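Local coordinates for protein transcriptional activator of comK gene (Bacillus halodurans, PDB 2HQB) that probably serves as a membrane-attached lipoprotein of the BMP family, with a substrate-binding-protein-like fold, and is linked to activation of the comK gene, at residues 30-35 with 233-238; 106-111 with 250-255; 113-118 with 279-284; 205-210 with 220-225; 227-232 with 259-264. One frame throughout, in Å; residues are numbered along the deposited sequence.

Contact 1 (30-35 with 233-238)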
# COMPACT_ATOMS: atom_id res chain seq x y z
N LEU A 30 -2.72 -8.49 -14.79
CA LEU A 30 -3.89 -9.13 -15.37
C LEU A 30 -4.93 -8.13 -15.85
O LEU A 30 -5.54 -8.35 -16.88
CB LEU A 30 -4.52 -10.08 -14.36
CG LEU A 30 -3.77 -11.41 -14.36
CD1 LEU A 30 -4.33 -12.42 -13.34
CD2 LEU A 30 -3.88 -11.98 -15.74
N ASN A 31 -5.14 -7.04 -15.13
CA ASN A 31 -6.12 -6.06 -15.55
C ASN A 31 -5.57 -5.20 -16.68
O ASN A 31 -6.33 -4.71 -17.52
CB ASN A 31 -6.54 -5.16 -14.38
CG ASN A 31 -7.14 -5.95 -13.23
OD1 ASN A 31 -7.86 -6.92 -13.45
ND2 ASN A 31 -6.85 -5.53 -11.99
N ILE A 32 -4.26 -5.02 -16.70
CA ILE A 32 -3.62 -4.26 -17.77
C ILE A 32 -4.02 -4.97 -19.07
O ILE A 32 -4.63 -4.37 -19.93
CB ILE A 32 -2.05 -4.23 -17.58
CG1 ILE A 32 -1.65 -3.03 -16.71
CG2 ILE A 32 -1.35 -4.21 -18.92
CD1 ILE A 32 -0.16 -2.95 -16.45
N HIS A 33 -3.70 -6.26 -19.18
CA HIS A 33 -4.06 -7.05 -20.36
C HIS A 33 -5.57 -7.14 -20.55
O HIS A 33 -6.07 -7.41 -21.65
CB HIS A 33 -3.51 -8.46 -20.22
CG HIS A 33 -4.20 -9.47 -21.10
ND1 HIS A 33 -3.91 -9.62 -22.44
CD2 HIS A 33 -5.16 -10.38 -20.81
CE1 HIS A 33 -4.67 -10.58 -22.94
NE2 HIS A 33 -5.43 -11.06 -21.98
N SER A 34 -6.30 -6.96 -19.48
CA SER A 34 -7.74 -7.06 -19.56
C SER A 34 -8.44 -5.74 -19.91
O SER A 34 -9.15 -5.69 -20.89
CB SER A 34 -8.29 -7.63 -18.26
OG SER A 34 -9.65 -7.31 -18.08
N ASN A 35 -8.23 -4.69 -19.12
CA ASN A 35 -8.87 -3.39 -19.35
C ASN A 35 -8.28 -2.54 -20.51
O ASN A 35 -8.91 -1.61 -21.00
CB ASN A 35 -8.89 -2.61 -18.03
CG ASN A 35 -9.77 -3.29 -16.97
OD1 ASN A 35 -10.91 -3.67 -17.26
ND2 ASN A 35 -9.25 -3.44 -15.74
N LEU A 233 -3.48 1.34 -9.91
CA LEU A 233 -2.37 2.16 -10.32
C LEU A 233 -1.65 1.54 -11.54
O LEU A 233 -1.23 2.27 -12.44
CB LEU A 233 -1.38 2.32 -9.17
CG LEU A 233 -0.44 3.47 -9.48
CD1 LEU A 233 -1.29 4.70 -9.62
CD2 LEU A 233 0.61 3.63 -8.40
N TYR A 234 -1.51 0.21 -11.58
CA TYR A 234 -0.83 -0.42 -12.71
C TYR A 234 -1.56 -0.10 -13.98
O TYR A 234 -0.97 0.36 -14.93
CB TYR A 234 -0.77 -1.95 -12.58
CG TYR A 234 0.50 -2.45 -11.95
CD1 TYR A 234 0.72 -2.30 -10.59
CD2 TYR A 234 1.48 -3.10 -12.70
CE1 TYR A 234 1.87 -2.78 -9.99
CE2 TYR A 234 2.63 -3.59 -12.10
CZ TYR A 234 2.81 -3.42 -10.75
OH TYR A 234 3.95 -3.88 -10.11
N VAL A 235 -2.85 -0.37 -14.01
CA VAL A 235 -3.66 -0.10 -15.17
C VAL A 235 -3.52 1.40 -15.47
O VAL A 235 -3.14 1.77 -16.57
CB VAL A 235 -5.13 -0.53 -14.89
CG1 VAL A 235 -6.05 -0.10 -16.01
CG2 VAL A 235 -5.18 -2.05 -14.73
N LEU A 236 -3.80 2.25 -14.50
CA LEU A 236 -3.69 3.68 -14.69
C LEU A 236 -2.41 4.10 -15.41
O LEU A 236 -2.45 4.79 -16.45
CB LEU A 236 -3.76 4.40 -13.34
CG LEU A 236 -3.43 5.89 -13.24
CD1 LEU A 236 -4.30 6.67 -14.24
CD2 LEU A 236 -3.71 6.39 -11.83
N VAL A 237 -1.28 3.69 -14.86
CA VAL A 237 0.03 4.03 -15.41
C VAL A 237 0.28 3.43 -16.79
O VAL A 237 1.02 3.98 -17.57
CB VAL A 237 1.14 3.58 -14.41
CG1 VAL A 237 2.51 3.67 -15.05
CG2 VAL A 237 1.06 4.45 -13.13
N ALA A 238 -0.35 2.30 -17.10
CA ALA A 238 -0.18 1.65 -18.40
C ALA A 238 -1.06 2.32 -19.48
O ALA A 238 -0.88 2.13 -20.70
CB ALA A 238 -0.54 0.16 -18.28
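Ile32 and Val235 lead an apolar helix-helix contact, which brings helix 23-35 and helix 230-240 together on the parallel sheet of the N-terminal lobe. The short axes pass 8.6 Å apart and cross at -49°, with the CA atoms of Ile32 and Val235 4.9 Å from each other. The ethyl arm of Ile32 does the reaching. Its CG1 lies beside the backbone N (chi1 -89°), and from there CD1 comes 3.6 Å from the CB of Ala238. The same CD1 meets the CB of Tyr234 at 4.0 Å, at the edge of the phenol ring and near its plane. That ring leads off toward the sheet, where it meets the rings of Phe68 and Phe93, while Ile32 touches Val8 of the same layer. The next residue, Val235, turns CG2 onto the CB of Asn31 at 3.4 Å and CG1 more loosely onto the CB of Asn35. Both asparagines thus offer only their aliphatic carbon to the valine. With methyl and methylene groups on both sides and no hydrogen bond between the two segments, cohesion here probably rests on burying Ile32 away from water, while the amides mark the more solvent-facing margin.

Contact 2 (106-111 with 250-255); sequences HFEGYA and NLYYDF
His106 and Phe107 pair in parallel with Tyr252 and Tyr253 at the edge of the N-terminal lobe's parallel sheet, just where both strands leave for the second lobe. Three backbone bonds join them: a weak one from His106 N to Leu251 O, one of 2.8 Å from Tyr253 N to His106 O, and one from Glu108 N to Tyr253 O. On one face of the sheet, the rings of His106 and Tyr252 form an offset stack, centroids 4.4 Å apart and planes at 9°; the phenol OH lies over the centre of the imidazole. At the imidazole edge, CD2 lies 3.4 Å from Leu251 O, and NE2 is hydrogen-bonded to Ser104 OG. Phe107 and Tyr253 point to the other face, against helix 230-240. Beyond the paired residues the strands become two of the crossing segments expected of a type I periplasmic-binding-protein fold, consistent with a hinge. There the carboxylate of Glu108 bends back beside Tyr252, its plane 30° from the ring and OE1 3.3 Å from CD2. Asp254 OD1 takes a weak bond from Phe255 N, and OD2 is bonded to Tyr284 OH. Glu108 OE1 and Asp254 OD2 stay 5.2 Å apart. In helix 110-122, Ala111 CB abuts the edge of the Phe255 ring, 3.6 Å from CD1.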
# COMPACT_ATOMS: atom_id res chain seq x y z
N HIS A 106 4.89 5.82 -6.10
CA HIS A 106 4.83 5.84 -4.64
C HIS A 106 3.42 6.13 -4.12
O HIS A 106 2.70 6.97 -4.66
CB HIS A 106 5.75 6.91 -4.09
CG HIS A 106 7.15 6.80 -4.57
ND1 HIS A 106 8.14 6.18 -3.84
CD2 HIS A 106 7.74 7.26 -5.70
CE1 HIS A 106 9.28 6.27 -4.50
NE2 HIS A 106 9.07 6.93 -5.63
N PHE A 107 3.02 5.42 -3.07
CA PHE A 107 1.72 5.66 -2.48
C PHE A 107 1.95 6.56 -1.30
O PHE A 107 2.91 6.41 -0.54
CB PHE A 107 1.06 4.37 -2.01
CG PHE A 107 0.37 3.64 -3.10
CD1 PHE A 107 0.97 2.58 -3.74
CD2 PHE A 107 -0.89 4.03 -3.50
CE1 PHE A 107 0.33 1.89 -4.78
CE2 PHE A 107 -1.55 3.36 -4.53
CZ PHE A 107 -0.94 2.29 -5.18
N GLU A 108 1.06 7.54 -1.18
CA GLU A 108 1.14 8.51 -0.12
C GLU A 108 0.52 7.86 1.11
O GLU A 108 -0.63 7.44 1.07
CB GLU A 108 0.40 9.77 -0.56
CG GLU A 108 1.08 11.05 -0.12
CD GLU A 108 2.51 11.16 -0.63
OE1 GLU A 108 2.68 11.26 -1.86
OE2 GLU A 108 3.45 11.14 0.19
N GLY A 109 1.29 7.77 2.19
CA GLY A 109 0.80 7.10 3.39
C GLY A 109 0.15 7.84 4.56
O GLY A 109 -0.77 7.31 5.18
N TYR A 110 0.62 9.04 4.88
CA TYR A 110 0.06 9.80 6.00
C TYR A 110 -1.47 9.91 6.00
O TYR A 110 -2.11 9.52 6.98
CB TYR A 110 0.67 11.20 6.03
CG TYR A 110 0.28 12.03 7.23
CD1 TYR A 110 0.97 11.92 8.45
CD2 TYR A 110 -0.80 12.91 7.16
CE1 TYR A 110 0.58 12.68 9.57
CE2 TYR A 110 -1.20 13.66 8.26
CZ TYR A 110 -0.52 13.54 9.46
OH TYR A 110 -1.01 14.22 10.53
N ALA A 111 -2.05 10.42 4.92
CA ALA A 111 -3.51 10.57 4.83
C ALA A 111 -4.29 9.36 5.29
O ALA A 111 -4.98 9.39 6.31
CB ALA A 111 -3.93 10.90 3.41
N ASN A 250 9.98 10.34 -10.29
CA ASN A 250 9.17 9.86 -9.19
C ASN A 250 7.80 10.48 -9.05
O ASN A 250 7.66 11.66 -8.77
CB ASN A 250 9.96 10.05 -7.92
CG ASN A 250 11.46 9.83 -8.13
OD1 ASN A 250 11.88 8.82 -8.71
ND2 ASN A 250 12.26 10.77 -7.66
N LEU A 251 6.77 9.66 -9.21
CA LEU A 251 5.40 10.12 -9.09
C LEU A 251 4.77 9.70 -7.76
O LEU A 251 5.01 8.60 -7.29
CB LEU A 251 4.59 9.56 -10.26
CG LEU A 251 5.28 9.70 -11.62
CD1 LEU A 251 4.23 9.61 -12.71
CD2 LEU A 251 6.05 11.00 -11.73
N TYR A 252 3.96 10.56 -7.16
CA TYR A 252 3.32 10.24 -5.88
C TYR A 252 1.81 10.21 -5.94
O TYR A 252 1.21 11.15 -6.46
CB TYR A 252 3.76 11.23 -4.81
CG TYR A 252 5.18 10.99 -4.40
CD1 TYR A 252 6.25 11.44 -5.19
CD2 TYR A 252 5.47 10.23 -3.26
CE1 TYR A 252 7.58 11.12 -4.86
CE2 TYR A 252 6.78 9.90 -2.92
CZ TYR A 252 7.84 10.34 -3.72
OH TYR A 252 9.14 9.97 -3.39
N TYR A 253 1.19 9.15 -5.41
CA TYR A 253 -0.26 9.00 -5.45
C TYR A 253 -0.92 8.94 -4.08
O TYR A 253 -0.35 8.38 -3.15
CB TYR A 253 -0.61 7.77 -6.27
CG TYR A 253 0.01 7.82 -7.65
CD1 TYR A 253 1.38 7.68 -7.84
CD2 TYR A 253 -0.78 8.03 -8.76
CE1 TYR A 253 1.94 7.74 -9.11
CE2 TYR A 253 -0.23 8.09 -10.03
CZ TYR A 253 1.12 7.95 -10.20
OH TYR A 253 1.63 8.04 -11.47
N ASP A 254 -2.11 9.52 -3.96
CA ASP A 254 -2.80 9.57 -2.67
C ASP A 254 -4.30 9.57 -2.89
O ASP A 254 -4.76 9.18 -3.97
CB ASP A 254 -2.41 10.86 -1.95
CG ASP A 254 -2.61 10.80 -0.46
OD1 ASP A 254 -3.28 9.86 0.01
OD2 ASP A 254 -2.11 11.71 0.24
N PHE A 255 -5.07 10.00 -1.89
CA PHE A 255 -6.53 10.02 -2.02
C PHE A 255 -7.04 10.84 -3.20
O PHE A 255 -8.05 10.51 -3.80
CB PHE A 255 -7.18 10.58 -0.77
CG PHE A 255 -7.43 9.55 0.31
CD1 PHE A 255 -6.55 9.40 1.37
CD2 PHE A 255 -8.62 8.82 0.32
CE1 PHE A 255 -6.85 8.56 2.44
CE2 PHE A 255 -8.92 7.98 1.39
CZ PHE A 255 -8.04 7.85 2.45

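Contact 3 (113-118 with 279-284); sequences GYFGGM and DAISTY
Ala280 is the first residue of 279-284 to meet helix 110-122: its CB lies 3.6 Å from CE1 of Phe115, and the selenomethionine Met118 brings CE to 4.3 Å from the same CB. Ile281 follows and covers the phenyl ring. With CG1 anti to its carbonyl carbon (chi1 -73°), this methylene sits 3.5 Å from the ring centroid and only 12° off the normal, a CH-pi contact over the centre of the face. The opposite face of Phe115 has CD2 of Tyr114 above it, nearer the rim. One turn further on, Tyr284 closes the end of the ring, its CB 3.7 Å from CZ and near the ring plane. The two rings form an offset edge-to-face pair, the edge of Phe115 toward the face of Tyr284, with planes at 70°. The helices, which run antiparallel with axes 10.8 Å apart, pack together in the second lobe, and Phe115 bridges the wide gap. Since the side chains meet almost wholly through carbon and no hydrogen bond joins the segments, attachment probably depends on dispersion and burial; the one phenyl ring, with Ile281 on one face, Tyr114 on the other and Tyr284 at its end, is probably restricted in rotation.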
# COMPACT_ATOMS: atom_id res chain seq x y z
N GLY A 113 -3.57 6.87 6.87
CA GLY A 113 -3.36 6.46 8.25
C GLY A 113 -4.15 7.31 9.21
O GLY A 113 -4.67 6.84 10.22
N TYR A 114 -4.23 8.59 8.87
CA TYR A 114 -4.93 9.55 9.68
C TYR A 114 -6.39 9.13 9.76
O TYR A 114 -6.88 8.76 10.83
CB TYR A 114 -4.77 10.91 9.02
CG TYR A 114 -5.17 12.08 9.87
CD1 TYR A 114 -4.31 12.59 10.85
CD2 TYR A 114 -6.39 12.70 9.68
CE1 TYR A 114 -4.67 13.69 11.60
CE2 TYR A 114 -6.76 13.79 10.42
CZ TYR A 114 -5.90 14.29 11.38
OH TYR A 114 -6.29 15.42 12.06
N PHE A 115 -7.08 9.18 8.63
CA PHE A 115 -8.49 8.80 8.58
C PHE A 115 -8.77 7.45 9.21
O PHE A 115 -9.82 7.25 9.82
CB PHE A 115 -8.97 8.80 7.13
CG PHE A 115 -8.79 10.11 6.47
CD1 PHE A 115 -9.42 11.23 6.97
CD2 PHE A 115 -7.93 10.23 5.40
CE1 PHE A 115 -9.17 12.47 6.45
CE2 PHE A 115 -7.68 11.48 4.86
CZ PHE A 115 -8.30 12.60 5.39
N GLY A 116 -7.83 6.51 9.02
CA GLY A 116 -7.96 5.18 9.59
C GLY A 116 -7.90 5.30 11.10
O GLY A 116 -8.65 4.65 11.82
N GLY A 117 -6.98 6.14 11.56
CA GLY A 117 -6.83 6.38 12.99
C GLY A 117 -8.07 7.06 13.59
O GLY A 117 -8.35 6.89 14.78
N MSE A 118 -8.81 7.84 12.80
CA MSE A 118 -10.01 8.45 13.39
C MSE A 118 -10.99 7.33 13.75
O MSE A 118 -11.47 7.25 14.89
CB MSE A 118 -10.68 9.44 12.43
CG MSE A 118 -10.03 10.81 12.35
SE MSE A 118 -10.62 11.81 10.72
CE MSE A 118 -12.53 12.03 11.13
N ASP A 279 -16.44 12.64 4.99
CA ASP A 279 -16.41 14.08 4.73
C ASP A 279 -15.00 14.66 4.88
O ASP A 279 -14.58 15.50 4.07
CB ASP A 279 -17.38 14.82 5.66
CG ASP A 279 -18.83 14.51 5.33
OD1 ASP A 279 -19.08 14.05 4.19
OD2 ASP A 279 -19.72 14.73 6.20
N ALA A 280 -14.27 14.20 5.89
CA ALA A 280 -12.89 14.67 6.09
C ALA A 280 -12.07 14.30 4.86
O ALA A 280 -11.26 15.10 4.37
CB ALA A 280 -12.29 14.03 7.33
N ILE A 281 -12.29 13.09 4.35
CA ILE A 281 -11.57 12.62 3.19
C ILE A 281 -11.87 13.52 1.98
O ILE A 281 -10.95 14.03 1.31
CB ILE A 281 -11.92 11.12 2.91
CG1 ILE A 281 -11.22 10.27 3.98
CG2 ILE A 281 -11.43 10.68 1.53
CD1 ILE A 281 -11.86 8.96 4.22
N SER A 282 -13.16 13.72 1.71
CA SER A 282 -13.57 14.56 0.58
C SER A 282 -12.96 15.94 0.71
O SER A 282 -12.51 16.54 -0.27
CB SER A 282 -15.09 14.64 0.53
OG SER A 282 -15.59 14.60 1.85
N THR A 283 -12.95 16.44 1.95
CA THR A 283 -12.38 17.75 2.22
C THR A 283 -10.92 17.73 1.81
O THR A 283 -10.49 18.53 0.96
CB THR A 283 -12.49 18.09 3.70
OG1 THR A 283 -13.86 18.37 4.01
CG2 THR A 283 -11.58 19.30 4.04
N TYR A 284 -10.17 16.79 2.40
CA TYR A 284 -8.75 16.60 2.12
C TYR A 284 -8.52 16.39 0.62
O TYR A 284 -7.51 16.84 0.07
CB TYR A 284 -8.20 15.42 2.93
CG TYR A 284 -6.77 15.06 2.59
CD1 TYR A 284 -5.69 15.67 3.25
CD2 TYR A 284 -6.49 14.17 1.54
CE1 TYR A 284 -4.36 15.40 2.85
CE2 TYR A 284 -5.18 13.90 1.14
CZ TYR A 284 -4.12 14.52 1.79
OH TYR A 284 -2.83 14.25 1.34

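Contact 4 (205-210 with 220-225); sequences DFAIGY and STILTS
Thr221 O takes a nearly straight bond from Ala207 N, 2.8 Å long with 176° at the hydrogen, and a weak second one from Leu223 N, two residues on. It begins the pairing of strands 206-211 and 222-228, parallel neighbours in the mixed sheet of the second lobe; the chain between them contains no helix. Leu223 N also donates to Ala207 O at 3.1 Å. The next bond, doubtfully short, runs from Gly209 N to Thr224 O; the register thereby gains one residue on the second strand, consistent with a beta bulge around Leu223. Leu223 points toward strand 206-211. There its CD2 lies over the face of the Phe206 ring, 3.5 Å from the centroid and offset toward the rim, a CH-pi contact in which the two side chains cross at about a right angle. Leu223 CB also meets Ile208 CD1 at 3.9 Å, and Ile208 touches Gly116 of helix 110-122. On the other face of the sheet, Ala207 CB packs loosely with Ile222 CD1, 4.2 Å away, under helix 193-203. Ser225 OG is bonded to Asp213 O. Thr224 OG1 turns back to its own strand, donating to Leu223 O at 2.6 Å from a direction tilted 29° out of the carbonyl plane.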
# COMPACT_ATOMS: atom_id res chain seq x y z
N ASP A 205 -10.81 -8.12 19.77
CA ASP A 205 -10.55 -6.70 19.65
C ASP A 205 -10.84 -6.25 18.20
O ASP A 205 -11.23 -7.06 17.35
CB ASP A 205 -9.10 -6.40 20.07
CG ASP A 205 -8.94 -6.27 21.60
OD1 ASP A 205 -9.66 -5.44 22.18
OD2 ASP A 205 -8.11 -6.99 22.21
N PHE A 206 -10.66 -4.96 17.93
CA PHE A 206 -10.87 -4.37 16.60
C PHE A 206 -9.57 -4.08 15.85
O PHE A 206 -8.56 -3.70 16.45
CB PHE A 206 -11.66 -3.06 16.72
CG PHE A 206 -13.11 -3.25 17.03
CD1 PHE A 206 -13.81 -2.29 17.75
CD2 PHE A 206 -13.78 -4.37 16.57
CE1 PHE A 206 -15.17 -2.45 17.99
CE2 PHE A 206 -15.14 -4.53 16.81
CZ PHE A 206 -15.83 -3.56 17.53
N ALA A 207 -9.56 -4.26 14.54
CA ALA A 207 -8.36 -3.95 13.81
C ALA A 207 -8.66 -3.04 12.63
O ALA A 207 -9.83 -2.82 12.30
CB ALA A 207 -7.71 -5.22 13.34
N ILE A 208 -7.61 -2.48 12.04
CA ILE A 208 -7.73 -1.65 10.83
C ILE A 208 -6.98 -2.39 9.70
O ILE A 208 -5.81 -2.75 9.87
CB ILE A 208 -7.09 -0.23 10.96
CG1 ILE A 208 -7.80 0.59 12.04
CG2 ILE A 208 -7.22 0.51 9.63
CD1 ILE A 208 -9.26 0.76 11.81
N GLY A 209 -7.66 -2.65 8.58
CA GLY A 209 -7.03 -3.32 7.46
C GLY A 209 -5.82 -2.58 6.86
O GLY A 209 -5.75 -1.35 6.89
N TYR A 210 -4.89 -3.34 6.30
CA TYR A 210 -3.69 -2.77 5.71
C TYR A 210 -3.49 -3.10 4.23
O TYR A 210 -3.42 -4.27 3.86
CB TYR A 210 -2.46 -3.23 6.48
CG TYR A 210 -1.23 -2.43 6.14
CD1 TYR A 210 -1.17 -1.06 6.45
CD2 TYR A 210 -0.13 -3.03 5.50
CE1 TYR A 210 -0.06 -0.29 6.15
CE2 TYR A 210 1.01 -2.26 5.18
CZ TYR A 210 1.03 -0.88 5.51
OH TYR A 210 2.11 -0.08 5.19
N SER A 220 -16.20 -7.98 10.51
CA SER A 220 -16.80 -7.22 11.61
C SER A 220 -15.72 -6.89 12.66
O SER A 220 -15.98 -6.15 13.60
CB SER A 220 -17.93 -7.99 12.29
OG SER A 220 -17.51 -8.56 13.52
N THR A 221 -14.52 -7.46 12.51
CA THR A 221 -13.38 -7.17 13.39
C THR A 221 -12.61 -6.04 12.69
O THR A 221 -11.91 -5.23 13.31
CB THR A 221 -12.43 -8.35 13.46
OG1 THR A 221 -12.94 -9.31 14.37
CG2 THR A 221 -11.07 -7.92 13.91
N ILE A 222 -12.75 -6.02 11.37
CA ILE A 222 -12.11 -5.05 10.51
C ILE A 222 -13.01 -3.83 10.40
O ILE A 222 -13.90 -3.79 9.56
CB ILE A 222 -11.83 -5.67 9.13
CG1 ILE A 222 -10.99 -6.94 9.32
CG2 ILE A 222 -11.08 -4.72 8.25
CD1 ILE A 222 -9.61 -6.71 9.94
N LEU A 223 -12.78 -2.87 11.29
CA LEU A 223 -13.52 -1.61 11.34
C LEU A 223 -13.47 -0.99 9.97
O LEU A 223 -14.48 -0.53 9.43
CB LEU A 223 -12.85 -0.68 12.34
CG LEU A 223 -12.58 -1.36 13.69
CD1 LEU A 223 -11.83 -0.42 14.62
CD2 LEU A 223 -13.92 -1.78 14.29
N THR A 224 -12.25 -0.96 9.43
CA THR A 224 -11.97 -0.43 8.10
C THR A 224 -10.56 -0.81 7.69
O THR A 224 -9.81 -1.41 8.47
CB THR A 224 -12.17 1.11 8.08
OG1 THR A 224 -13.57 1.35 7.94
CG2 THR A 224 -11.45 1.80 6.92
N SER A 225 -10.20 -0.47 6.46
CA SER A 225 -8.90 -0.79 5.94
C SER A 225 -8.31 0.41 5.20
O SER A 225 -9.04 1.13 4.52
CB SER A 225 -9.04 -1.99 5.00
OG SER A 225 -10.26 -2.67 5.28

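Contact 5 (227-232 with 259-264); sequences VQHVDD and VVSLGE
The imidazole of His229 meets residues 259-261 with its edge: Val259 C, Val260 N and Ser261 CB all lie near the ring plane, and CD2 is 3.5 Å from Val259 C. Val227 CG1 sits above one face, toward the rim. This is the antiparallel edge of the second lobe's mixed sheet, at the point where strand 222-228 crosses to helix 230-240 in the N-terminal lobe, probably as part of the hinge of a type I periplasmic-binding-protein fold. NE2 and Ser261 OG share a 2.7 Å hydrogen bond in which either may donate; the serine holds OG between its backbone N and carbonyl carbon (chi1 57°). Val227 and Ser261 form a hydrogen-bonded pair, firm from Ser261 N to Val227 O at 2.9 Å and weak in return. Gln228 and Val260 follow as a non-hydrogen-bonded pair, both touching Phe107. His229 N then donates to Val259 O at 2.9 Å from above the carbonyl plane, 44° out of it. His229 is also the centre of an inverse gamma turn and occupies the N-cap position of helix 230-240, so the same residue ends the strand pairing and precedes the helix. In the first turn of that helix, Asp232 CB comes 4.3 Å from Val259 CG1. At the far end of the pairing, Val227 CG2 reaches Gly263 N at 3.9 Å.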
# COMPACT_ATOMS: atom_id res chain seq x y z
N VAL A 227 -6.67 1.18 2.31
CA VAL A 227 -6.41 0.57 1.02
C VAL A 227 -5.56 1.34 -0.01
O VAL A 227 -5.74 2.53 -0.22
CB VAL A 227 -7.75 0.23 0.36
CG1 VAL A 227 -7.54 -0.63 -0.87
CG2 VAL A 227 -8.63 -0.46 1.37
N GLN A 228 -4.63 0.62 -0.65
CA GLN A 228 -3.78 1.18 -1.69
C GLN A 228 -4.06 0.34 -2.93
O GLN A 228 -3.79 -0.86 -2.95
CB GLN A 228 -2.31 1.12 -1.29
CG GLN A 228 -2.03 1.95 -0.05
CD GLN A 228 -0.55 2.09 0.26
OE1 GLN A 228 0.21 1.15 0.12
NE2 GLN A 228 -0.14 3.28 0.70
N HIS A 229 -4.61 0.95 -3.98
CA HIS A 229 -4.98 0.19 -5.17
C HIS A 229 -3.90 0.02 -6.19
O HIS A 229 -3.89 0.70 -7.21
CB HIS A 229 -6.20 0.81 -5.83
CG HIS A 229 -7.34 1.02 -4.88
ND1 HIS A 229 -8.24 0.02 -4.57
CD2 HIS A 229 -7.69 2.09 -4.12
CE1 HIS A 229 -9.09 0.47 -3.66
NE2 HIS A 229 -8.78 1.72 -3.37
N VAL A 230 -3.02 -0.94 -5.91
CA VAL A 230 -1.91 -1.28 -6.79
C VAL A 230 -2.39 -1.74 -8.16
O VAL A 230 -1.84 -1.34 -9.19
CB VAL A 230 -1.05 -2.40 -6.18
CG1 VAL A 230 0.08 -2.73 -7.09
CG2 VAL A 230 -0.51 -1.96 -4.82
N ASP A 231 -3.43 -2.58 -8.18
CA ASP A 231 -3.94 -3.09 -9.45
C ASP A 231 -4.41 -1.92 -10.29
O ASP A 231 -4.15 -1.86 -11.50
CB ASP A 231 -5.06 -4.12 -9.23
CG ASP A 231 -6.11 -3.67 -8.20
OD1 ASP A 231 -5.93 -2.63 -7.51
OD2 ASP A 231 -7.13 -4.38 -8.09
N ASP A 232 -5.08 -0.98 -9.63
CA ASP A 232 -5.56 0.21 -10.30
C ASP A 232 -4.43 1.09 -10.78
O ASP A 232 -4.42 1.56 -11.92
CB ASP A 232 -6.45 1.00 -9.38
CG ASP A 232 -7.75 0.35 -9.19
OD1 ASP A 232 -7.89 -0.77 -9.73
OD2 ASP A 232 -8.62 0.94 -8.53
N VAL A 259 -6.32 6.27 -6.06
CA VAL A 259 -5.79 4.95 -5.90
C VAL A 259 -5.44 4.69 -4.45
O VAL A 259 -4.60 3.83 -4.12
CB VAL A 259 -4.58 4.74 -6.80
CG1 VAL A 259 -5.00 4.88 -8.22
CG2 VAL A 259 -3.52 5.74 -6.47
N VAL A 260 -6.08 5.47 -3.58
CA VAL A 260 -5.91 5.31 -2.14
C VAL A 260 -7.26 5.58 -1.53
O VAL A 260 -7.93 6.55 -1.90
CB VAL A 260 -4.93 6.30 -1.55
CG1 VAL A 260 -5.04 6.26 -0.04
CG2 VAL A 260 -3.53 5.94 -1.96
N SER A 261 -7.66 4.73 -0.60
CA SER A 261 -8.96 4.90 0.03
C SER A 261 -9.10 4.23 1.40
O SER A 261 -8.11 3.86 2.04
CB SER A 261 -10.00 4.32 -0.91
OG SER A 261 -9.69 2.96 -1.17
N LEU A 262 -10.34 4.11 1.84
CA LEU A 262 -10.66 3.43 3.09
C LEU A 262 -11.53 2.25 2.68
O LEU A 262 -12.25 2.33 1.69
CB LEU A 262 -11.44 4.33 4.04
CG LEU A 262 -10.67 5.32 4.90
CD1 LEU A 262 -11.54 5.65 6.08
CD2 LEU A 262 -9.40 4.72 5.41
N GLY A 263 -11.45 1.17 3.45
CA GLY A 263 -12.23 -0.01 3.15
C GLY A 263 -13.65 0.05 3.67
O GLY A 263 -13.98 0.90 4.50
N GLU A 264 -14.49 -0.87 3.20
CA GLU A 264 -15.87 -0.86 3.62
C GLU A 264 -15.90 -0.91 5.12
O GLU A 264 -15.29 -1.80 5.73
CB GLU A 264 -16.66 -2.02 3.02
CG GLU A 264 -16.46 -3.38 3.66
CD GLU A 264 -17.43 -4.41 3.11
OE1 GLU A 264 -17.46 -4.62 1.87
OE2 GLU A 264 -18.18 -5.02 3.91

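Contacts 3 and 4 are buried in the second lobe, where Ile208 touches Gly116; contact 1 is partly buried and lies in the N-terminal lobe. Contacts 2 and 5, also partly buried and nearest the centre of the chain, lie between them and touch through Phe107, Phe255, Val259 and Val260. Helix 230-240 serves contacts 1 and 5, helix 110-122 contacts 2 and 3, and strand 222-228 contacts 4 and 5, with Ser225 O probably bonded to Gly263 N. The helix pairs of contacts 1 and 3 meet through apolar side chains, with no hydrogen bond between the segments, whereas the three strand pairings rely on backbone bonds. Contact 2 adds a histidine ring stack, contact 5 a histidine-serine bond.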